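PDB 4FDF: cyclic pyranopterin monophosphate synthase 2 from Mycobacterium tuberculosis, which probably catalyses the conversion of (8S)-3',8-cyclo-7,8-dihydroguanosine 5'-triphosphate to cyclic pyranopterin monophosphate, with release of diphosphate, in molybdenum cofactor biosynthesis. Local coordinates for residues B[74-79]-B[124-129]; B[131-136]-B[146-151]; B[43-48]-B[137-142]. One frame throughout, in Å; residues are numbered along the deposited sequence.

Interaction 1. Residues B[74-79]-B[124-129]; sequences IMAAKR and ALTAVS
Ala77 and Ala127 bring helices 65-83 and 121-139 together in an alanine-lined helix-helix contact on one face of the ferredoxin-like fold. Their CA atoms lie 4.8 Å apart, close for two helices, and this is possible because both side chains at the point of closest approach are single methyl groups: Ala77 CB meets Ala127 CB at 4.0 Å. The second tight point is asymmetric. Thr126 sends its methyl, not its hydroxyl, across the interface, where CG2 rests on the carbonyl of Ala76, 3.6 Å from Ala76 O, and touches Ala76 CB at 4.1 Å. No hydrogen bond spans the pair, and about nine tenths of the 171 Å² buried between the segments comes from these four residues.

Around this narrow seam the packing of the two segments on each other thins quickly. Ile74 and Lys78 point away on one helix and Ala124 on the other. The directions they take are used elsewhere: Ile74 lies on Val95 and Val97 of strand 92-101, Ala124 on Val112 and Ala41, and Lys78 NZ bonds to backbone carbonyls of the second subunit. The looser margin is therefore filled by sheet and neighbouring subunits; all four touching residues are buried. Glu123, a predicted substrate-binding residue, has its side chain about 4 Å from that of Ala77. The Thr126 rotamer explains the division of labour in its side chain: with chi1 at -64° CG2 lies opposite the backbone N and faces Ala76, while OG1 hydrogen-bonds to Met122 O one turn earlier in its own helix.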
loop_
_atom_site.group_PDB
_atom_site.type_symbol
_atom_site.label_atom_id
_atom_site.label_comp_id
_atom_site.label_asym_id
_atom_site.label_seq_id
_atom_site.Cartn_x
_atom_site.Cartn_y
_atom_site.Cartn_z
ATOM N N ILE B 74 5.047 -11.454 -8.951
ATOM C CA ILE B 74 6.276 -10.710 -8.675
ATOM C C ILE B 74 5.999 -9.552 -7.719
ATOM O O ILE B 74 6.671 -9.405 -6.694
ATOM C CB ILE B 74 6.969 -10.252 -9.974
ATOM C CG1 ILE B 74 7.606 -11.459 -10.668
ATOM C CG2 ILE B 74 8.049 -9.195 -9.690
ATOM C CD1 ILE B 74 7.966 -11.222 -12.139
ATOM N N MET B 75 4.980 -8.763 -8.034
ATOM C CA MET B 75 4.598 -7.642 -7.195
ATOM C C MET B 75 4.187 -8.082 -5.796
ATOM O O MET B 75 4.547 -7.442 -4.810
ATOM C CB MET B 75 3.472 -6.851 -7.861
ATOM C CG MET B 75 3.929 -6.090 -9.110
ATOM S SD MET B 75 2.551 -5.364 -10.017
ATOM C CE MET B 75 2.225 -3.910 -9.005
ATOM N N ALA B 76 3.458 -9.187 -5.703
ATOM C CA ALA B 76 3.007 -9.678 -4.408
ATOM C C ALA B 76 4.177 -10.157 -3.571
ATOM O O ALA B 76 4.200 -9.931 -2.368
ATOM C CB ALA B 76 1.962 -10.778 -4.563
ATOM N N ALA B 77 5.151 -10.810 -4.195
ATOM C CA ALA B 77 6.368 -11.189 -3.461
ATOM C C ALA B 77 6.924 -10.017 -2.643
ATOM O O ALA B 77 7.285 -10.185 -1.478
ATOM C CB ALA B 77 7.432 -11.715 -4.406
ATOM N N LYS B 78 6.990 -8.842 -3.267
ATOM C CA LYS B 78 7.480 -7.611 -2.641
ATOM C C LYS B 78 6.533 -7.109 -1.548
ATOM O O LYS B 78 6.979 -6.480 -0.597
ATOM C CB LYS B 78 7.686 -6.506 -3.701
ATOM C CG LYS B 78 8.798 -6.816 -4.729
ATOM C CD LYS B 78 8.395 -6.437 -6.158
ATOM C CE LYS B 78 8.836 -5.038 -6.473
ATOM N NZ LYS B 78 8.367 -4.580 -7.797
ATOM N N ARG B 79 5.235 -7.396 -1.687
ATOM C CA ARG B 79 4.219 -6.915 -0.739
ATOM C C ARG B 79 3.991 -7.877 0.429
ATOM O O ARG B 79 3.104 -7.659 1.250
ATOM C CB ARG B 79 2.879 -6.659 -1.460
ATOM C CG ARG B 79 2.946 -5.749 -2.698
ATOM C CD ARG B 79 3.524 -4.355 -2.386
ATOM N NE ARG B 79 2.728 -3.588 -1.421
ATOM C CZ ARG B 79 1.758 -2.724 -1.735
ATOM N NH1 ARG B 79 1.430 -2.494 -3.007
ATOM N NH2 ARG B 79 1.115 -2.083 -0.765
ATOM N N ALA B 124 8.155 -16.335 -1.536
ATOM C CA ALA B 124 7.973 -17.355 -2.559
ATOM C C ALA B 124 6.547 -17.923 -2.551
ATOM O O ALA B 124 5.919 -18.040 -3.612
ATOM C CB ALA B 124 9.008 -18.476 -2.409
ATOM N N LEU B 125 6.044 -18.267 -1.365
ATOM C CA LEU B 125 4.673 -18.782 -1.212
ATOM C C LEU B 125 3.597 -17.750 -1.587
ATOM O O LEU B 125 2.579 -18.094 -2.198
ATOM C CB LEU B 125 4.444 -19.262 0.222
ATOM C CG LEU B 125 5.182 -20.522 0.660
ATOM C CD1 LEU B 125 5.201 -20.592 2.186
ATOM C CD2 LEU B 125 4.573 -21.788 0.059
ATOM N N THR B 126 3.834 -16.494 -1.220
ATOM C CA THR B 126 2.927 -15.383 -1.519
ATOM C C THR B 126 2.804 -15.143 -3.039
ATOM O O THR B 126 1.692 -14.976 -3.575
ATOM C CB THR B 126 3.388 -14.112 -0.753
ATOM O OG1 THR B 126 3.282 -14.353 0.660
ATOM C CG2 THR B 126 2.570 -12.900 -1.110
ATOM N N ALA B 127 3.950 -15.147 -3.719
ATOM C CA ALA B 127 4.025 -15.034 -5.176
ATOM C C ALA B 127 3.260 -16.158 -5.867
ATOM O O ALA B 127 2.426 -15.913 -6.731
ATOM C CB ALA B 127 5.492 -15.027 -5.631
ATOM N N VAL B 128 3.519 -17.395 -5.459
ATOM C CA VAL B 128 2.802 -18.543 -6.002
ATOM C C VAL B 128 1.314 -18.340 -5.758
ATOM O O VAL B 128 0.476 -18.514 -6.643
ATOM C CB VAL B 128 3.281 -19.859 -5.340
ATOM C CG1 VAL B 128 2.246 -20.992 -5.521
ATOM C CG2 VAL B 128 4.633 -20.279 -5.898
ATOM N N SER B 129 1.006 -17.913 -4.549
ATOM C CA SER B 129 -0.356 -17.739 -4.133
ATOM C C SER B 129 -1.081 -16.680 -4.938
ATOM O O SER B 129 -2.182 -16.937 -5.455
ATOM C CB SER B 129 -0.351 -17.389 -2.662
ATOM O OG SER B 129 -1.675 -17.423 -2.165
#

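Interaction 2. Residues B[131-136]-B[146-151]; sequences AALTLY and ALIDDI
Ile148 is the chief apolar plug between helix 121-139 and strand 147-156, and it accounts for 77 of the 226 Å² buried by this contact. It meets the helix with both branches. Its CG2 touches Ala132 CB at 3.8 Å, and its CD1 reaches the backbone, 3.8 Å from Ala132 C, and also meets Leu133 CD2 at 4.1 Å. The side chains of Leu133 and Ile148 cross at about a right angle, so their contact is confined to the ends. Although CB of Leu133 points away from the strand, its chi1 of -71° and chi2 of 164° put CD2 beside Ile148.

One turn along the helix, Tyr136 meets Ala146, the residue just before the strand. The methyl lies in the plane of the ring at its edge, with Ala146 CB 4.0 Å from Tyr136 CD2, while Ala146 O approaches the ring obliquely at 3.7 Å from Tyr136 CE2. No hydrogen bond joins the two segments.

A second shell of bonds probably helps to position both sides. Tyr136 OH hydrogen-bonds to Pro144 O in the connection leading to the strand, which ties down the far end of the ring. Tyr136 N bonds to Ala132 O at 2.9 Å, linking the two helix positions. On the strand, Leu147 and Asp149 form backbone hydrogen bonds with Arg46 and Ile44. Leu133 packs on Ser129, and Tyr136 on Leu125, both of the third subunit. The contact thus sets helix 121-139, whose Thr134 packs on Ala69 of helix 65-83, over strand 147-156, where Ile148 also touches Leu45 of the antiparallel strand 35-46.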
loop_
_atom_site.group_PDB
_atom_site.type_symbol
_atom_site.label_atom_id
_atom_site.label_comp_id
_atom_site.label_asym_id
_atom_site.label_seq_id
_atom_site.Cartn_x
_atom_site.Cartn_y
_atom_site.Cartn_z
ATOM N N ALA B 131 -0.167 -15.378 -7.851
ATOM C CA ALA B 131 -0.154 -15.796 -9.258
ATOM C C ALA B 131 -1.287 -16.773 -9.565
ATOM O O ALA B 131 -1.882 -16.706 -10.642
ATOM C CB ALA B 131 1.199 -16.413 -9.626
ATOM N N ALA B 132 -1.572 -17.676 -8.623
ATOM C CA ALA B 132 -2.673 -18.637 -8.747
ATOM C C ALA B 132 -4.019 -17.933 -8.701
ATOM O O ALA B 132 -4.890 -18.198 -9.524
ATOM C CB ALA B 132 -2.602 -19.683 -7.632
ATOM N N LEU B 133 -4.186 -17.031 -7.737
ATOM C CA LEU B 133 -5.396 -16.220 -7.666
ATOM C C LEU B 133 -5.625 -15.427 -8.953
ATOM O O LEU B 133 -6.760 -15.279 -9.406
ATOM C CB LEU B 133 -5.354 -15.258 -6.467
ATOM C CG LEU B 133 -5.501 -15.853 -5.055
ATOM C CD1 LEU B 133 -5.039 -14.861 -3.986
ATOM C CD2 LEU B 133 -6.933 -16.280 -4.796
ATOM N N THR B 134 -4.539 -14.913 -9.524
ATOM C CA THR B 134 -4.616 -14.127 -10.740
ATOM C C THR B 134 -4.940 -15.013 -11.941
ATOM O O THR B 134 -5.726 -14.617 -12.804
ATOM C CB THR B 134 -3.330 -13.324 -10.965
ATOM O OG1 THR B 134 -3.171 -12.408 -9.876
ATOM C CG2 THR B 134 -3.395 -12.548 -12.276
ATOM N N LEU B 135 -4.351 -16.208 -11.989
ATOM C CA LEU B 135 -4.743 -17.162 -13.014
ATOM C C LEU B 135 -6.240 -17.418 -12.932
ATOM O O LEU B 135 -6.946 -17.321 -13.937
ATOM C CB LEU B 135 -3.989 -18.484 -12.888
ATOM C CG LEU B 135 -2.537 -18.489 -13.351
ATOM C CD1 LEU B 135 -2.018 -19.908 -13.234
ATOM C CD2 LEU B 135 -2.368 -17.945 -14.788
ATOM N N TYR B 136 -6.721 -17.733 -11.730
ATOM C CA TYR B 136 -8.134 -17.992 -11.530
ATOM C C TYR B 136 -9.002 -16.806 -11.972
ATOM O O TYR B 136 -10.054 -16.997 -12.578
ATOM C CB TYR B 136 -8.429 -18.372 -10.076
ATOM C CG TYR B 136 -9.895 -18.677 -9.859
ATOM C CD1 TYR B 136 -10.742 -17.737 -9.279
ATOM C CD2 TYR B 136 -10.438 -19.887 -10.270
ATOM C CE1 TYR B 136 -12.097 -18.005 -9.092
ATOM C CE2 TYR B 136 -11.795 -20.168 -10.092
ATOM C CZ TYR B 136 -12.620 -19.217 -9.499
ATOM O OH TYR B 136 -13.961 -19.478 -9.331
ATOM N N ALA B 146 -12.633 -24.287 -11.171
ATOM C CA ALA B 146 -11.191 -24.478 -10.984
ATOM C C ALA B 146 -10.819 -24.294 -9.516
ATOM O O ALA B 146 -11.492 -23.568 -8.775
ATOM C CB ALA B 146 -10.389 -23.519 -11.868
ATOM N N LEU B 147 -9.769 -24.977 -9.087
ATOM C CA LEU B 147 -9.315 -24.830 -7.717
ATOM C C LEU B 147 -7.807 -24.732 -7.615
ATOM O O LEU B 147 -7.083 -25.116 -8.533
ATOM C CB LEU B 147 -9.891 -25.931 -6.805
ATOM C CG LEU B 147 -9.559 -27.421 -6.907
ATOM C CD1 LEU B 147 -9.847 -27.977 -8.299
ATOM C CD2 LEU B 147 -8.131 -27.729 -6.458
ATOM N N ILE B 148 -7.356 -24.194 -6.488
ATOM C CA ILE B 148 -5.948 -23.921 -6.242
ATOM C C ILE B 148 -5.442 -24.924 -5.204
ATOM O O ILE B 148 -5.985 -25.029 -4.100
ATOM C CB ILE B 148 -5.733 -22.455 -5.774
ATOM C CG1 ILE B 148 -6.093 -21.468 -6.901
ATOM C CG2 ILE B 148 -4.295 -22.237 -5.307
ATOM C CD1 ILE B 148 -6.315 -20.017 -6.431
ATOM N N ASP B 149 -4.387 -25.644 -5.572
ATOM C CA ASP B 149 -3.965 -26.824 -4.847
ATOM C C ASP B 149 -2.461 -26.825 -4.579
ATOM O O ASP B 149 -1.684 -26.201 -5.317
ATOM C CB ASP B 149 -4.311 -28.063 -5.689
ATOM C CG ASP B 149 -5.177 -29.069 -4.950
ATOM O OD1 ASP B 149 -5.575 -28.799 -3.793
ATOM O OD2 ASP B 149 -5.475 -30.127 -5.550
ATOM N N ASP B 150 -2.076 -27.536 -3.516
ATOM C CA ASP B 150 -0.702 -27.989 -3.287
ATOM C C ASP B 150 0.325 -26.834 -3.265
ATOM O O ASP B 150 1.408 -26.920 -3.850
ATOM C CB ASP B 150 -0.347 -29.066 -4.328
ATOM C CG ASP B 150 0.601 -30.129 -3.796
ATOM O OD1 ASP B 150 0.426 -30.609 -2.650
ATOM O OD2 ASP B 150 1.523 -30.510 -4.546
ATOM N N ILE B 151 -0.038 -25.744 -2.599
ATOM C CA ILE B 151 0.902 -24.653 -2.380
ATOM C C ILE B 151 1.871 -25.041 -1.263
ATOM O O ILE B 151 1.458 -25.292 -0.141
ATOM C CB ILE B 151 0.173 -23.330 -2.053
ATOM C CG1 ILE B 151 -0.594 -22.860 -3.293
ATOM C CG2 ILE B 151 1.181 -22.261 -1.548
ATOM C CD1 ILE B 151 -1.666 -21.823 -3.020
#

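Interaction 3. Residues B[43-48]-B[137-142]; sequences GILRTS and DMIKAV
Ile139 packs against Leu45 and Thr47, joining the end of strand 35-46 to segment 137-142 through two different atoms. The apolar contact is the looser one: Leu45 CD2 lies 4.2 Å from Ile139 CG1, and the two side chains lie alongside each other, running opposite ways. The nearer one is of mixed character, a methyl against a hydroxyl, with Ile139 CD1 3.4 Å from Thr47 OG1. A chi1 of 74° sets CG1 of Ile139 between its own backbone N and carbonyl carbon, from where the branch extends toward Leu45 of the strand and Thr47 just after it.

Polar interactions run beside this apolar pairing, within or outside each segment. Thr47 OG1 hydrogen-bonds to Asp143 OD2, and Ser48 OG caps Val51 N as the N-cap of helix 49-57. Within segment 137-142, Lys140 NZ forms a salt bridge with Asp137 OD1 at 2.8 Å, approaching from above the carboxylate plane, while Asp137 OD2 pairs with Lys62.

With 119 Å² buried and no hydrogen bond across, the contact probably rests mainly on van der Waals packing; the Thr47 hydroxyl bonds to Asp143, which probably helps to fix the oxygen against which the isoleucine methyl rests.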
loop_
_atom_site.group_PDB
_atom_site.type_symbol
_atom_site.label_atom_id
_atom_site.label_comp_id
_atom_site.label_asym_id
_atom_site.label_seq_id
_atom_site.Cartn_x
_atom_site.Cartn_y
_atom_site.Cartn_z
ATOM N N GLY B 43 2.862 -24.498 -6.585
ATOM C CA GLY B 43 1.414 -24.569 -6.411
ATOM C C GLY B 43 0.811 -24.952 -7.744
ATOM O O GLY B 43 1.501 -24.939 -8.768
ATOM N N ILE B 44 -0.472 -25.296 -7.744
ATOM C CA ILE B 44 -1.103 -25.832 -8.948
ATOM C C ILE B 44 -2.548 -25.353 -9.098
ATOM O O ILE B 44 -3.333 -25.395 -8.153
ATOM C CB ILE B 44 -0.950 -27.401 -9.039
ATOM C CG1 ILE B 44 -1.364 -27.933 -10.413
ATOM C CG2 ILE B 44 -1.709 -28.112 -7.944
ATOM C CD1 ILE B 44 -1.155 -29.439 -10.579
ATOM N N LEU B 45 -2.885 -24.868 -10.286
ATOM C CA LEU B 45 -4.271 -24.559 -10.596
ATOM C C LEU B 45 -4.897 -25.739 -11.351
ATOM O O LEU B 45 -4.445 -26.084 -12.438
ATOM C CB LEU B 45 -4.358 -23.288 -11.428
ATOM C CG LEU B 45 -5.774 -22.802 -11.740
ATOM C CD1 LEU B 45 -6.381 -22.121 -10.546
ATOM C CD2 LEU B 45 -5.780 -21.866 -12.939
ATOM N N ARG B 46 -5.919 -26.359 -10.762
ATOM C CA ARG B 46 -6.607 -27.483 -11.411
ATOM C C ARG B 46 -7.760 -26.975 -12.280
ATOM O O ARG B 46 -8.789 -26.545 -11.769
ATOM C CB ARG B 46 -7.123 -28.489 -10.376
ATOM C CG ARG B 46 -6.162 -28.804 -9.234
ATOM C CD ARG B 46 -5.391 -30.080 -9.467
ATOM N NE ARG B 46 -4.703 -30.512 -8.256
ATOM C CZ ARG B 46 -3.674 -31.356 -8.237
ATOM N NH1 ARG B 46 -3.201 -31.868 -9.373
ATOM N NH2 ARG B 46 -3.112 -31.687 -7.083
ATOM N N THR B 47 -7.585 -27.014 -13.592
ATOM C CA THR B 47 -8.595 -26.441 -14.488
ATOM C C THR B 47 -9.082 -27.421 -15.592
ATOM O O THR B 47 -9.053 -28.628 -15.394
ATOM C CB THR B 47 -8.153 -25.046 -15.016
ATOM O OG1 THR B 47 -9.243 -24.422 -15.700
ATOM C CG2 THR B 47 -6.932 -25.141 -15.929
ATOM N N SER B 48 -9.532 -26.901 -16.732
ATOM C CA SER B 48 -10.120 -27.739 -17.785
ATOM C C SER B 48 -9.263 -27.737 -19.045
ATOM O O SER B 48 -8.444 -26.832 -19.248
ATOM C CB SER B 48 -11.524 -27.247 -18.122
ATOM O OG SER B 48 -11.455 -25.964 -18.719
ATOM N N ASP B 137 -8.567 -15.582 -11.674
ATOM C CA ASP B 137 -9.308 -14.419 -12.131
ATOM C C ASP B 137 -9.419 -14.386 -13.665
ATOM O O ASP B 137 -10.422 -13.940 -14.204
ATOM C CB ASP B 137 -8.675 -13.119 -11.628
ATOM C CG ASP B 137 -9.523 -11.898 -11.968
ATOM O OD1 ASP B 137 -10.690 -11.844 -11.527
ATOM O OD2 ASP B 137 -9.042 -11.015 -12.711
ATOM N N MET B 138 -8.384 -14.857 -14.352
ATOM C CA MET B 138 -8.349 -14.817 -15.800
ATOM C C MET B 138 -9.205 -15.918 -16.429
ATOM O O MET B 138 -9.635 -15.788 -17.577
ATOM C CB MET B 138 -6.904 -14.924 -16.314
ATOM C CG MET B 138 -5.939 -13.871 -15.780
ATOM S SD MET B 138 -6.115 -12.218 -16.482
ATOM C CE MET B 138 -7.541 -11.655 -15.604
ATOM N N ILE B 139 -9.438 -16.998 -15.686
ATOM C CA ILE B 139 -10.088 -18.178 -16.262
ATOM C C ILE B 139 -11.470 -18.488 -15.682
ATOM O O ILE B 139 -12.173 -19.348 -16.209
ATOM C CB ILE B 139 -9.162 -19.452 -16.228
ATOM C CG1 ILE B 139 -9.037 -20.036 -14.815
ATOM C CG2 ILE B 139 -7.783 -19.157 -16.815
ATOM C CD1 ILE B 139 -9.925 -21.233 -14.577
ATOM N N LYS B 140 -11.860 -17.793 -14.614
ATOM C CA LYS B 140 -13.084 -18.154 -13.879
ATOM C C LYS B 140 -14.383 -18.074 -14.700
ATOM O O LYS B 140 -15.386 -18.670 -14.322
ATOM C CB LYS B 140 -13.216 -17.365 -12.568
ATOM C CG LYS B 140 -13.381 -15.846 -12.716
ATOM C CD LYS B 140 -13.537 -15.206 -11.355
ATOM C CE LYS B 140 -14.125 -13.819 -11.455
ATOM N NZ LYS B 140 -13.197 -12.861 -12.072
ATOM N N ALA B 141 -14.354 -17.344 -15.810
ATOM C CA ALA B 141 -15.523 -17.214 -16.683
ATOM C C ALA B 141 -15.717 -18.439 -17.594
ATOM O O ALA B 141 -16.839 -18.734 -18.011
ATOM C CB ALA B 141 -15.441 -15.928 -17.509
ATOM N N VAL B 142 -14.618 -19.135 -17.897
ATOM C CA VAL B 142 -14.645 -20.386 -18.660
ATOM C C VAL B 142 -14.757 -21.600 -17.733
ATOM O O VAL B 142 -15.467 -22.558 -18.042
ATOM C CB VAL B 142 -13.389 -20.537 -19.563
ATOM C CG1 VAL B 142 -13.474 -21.794 -20.419
ATOM C CG2 VAL B 142 -13.195 -19.310 -20.439
#

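In the fold
Helix 121-139 contributes to every contact, wholly or with its last residues: interaction 1 packs it on helix 65-83, and interactions 2 and 3 seat it on neighbouring strands of the sheet. The centres of interactions 2 and 3 are 7 Å apart, with Ala146 CB 3.6 Å from Ile139 CD1; interaction 1 lies 13 Å from the former and 18 Å from the latter. Within the chain, interaction 1 is the one beside predicted substrate residues, the Thr126 side chain being about 7 Å from that of Cys87. Segment 137-142 approaches such residues across the interface, Asp137 packing on Met122 and Met138 on Leu86, both of the third subunit, consistent with a site near subunit boundaries.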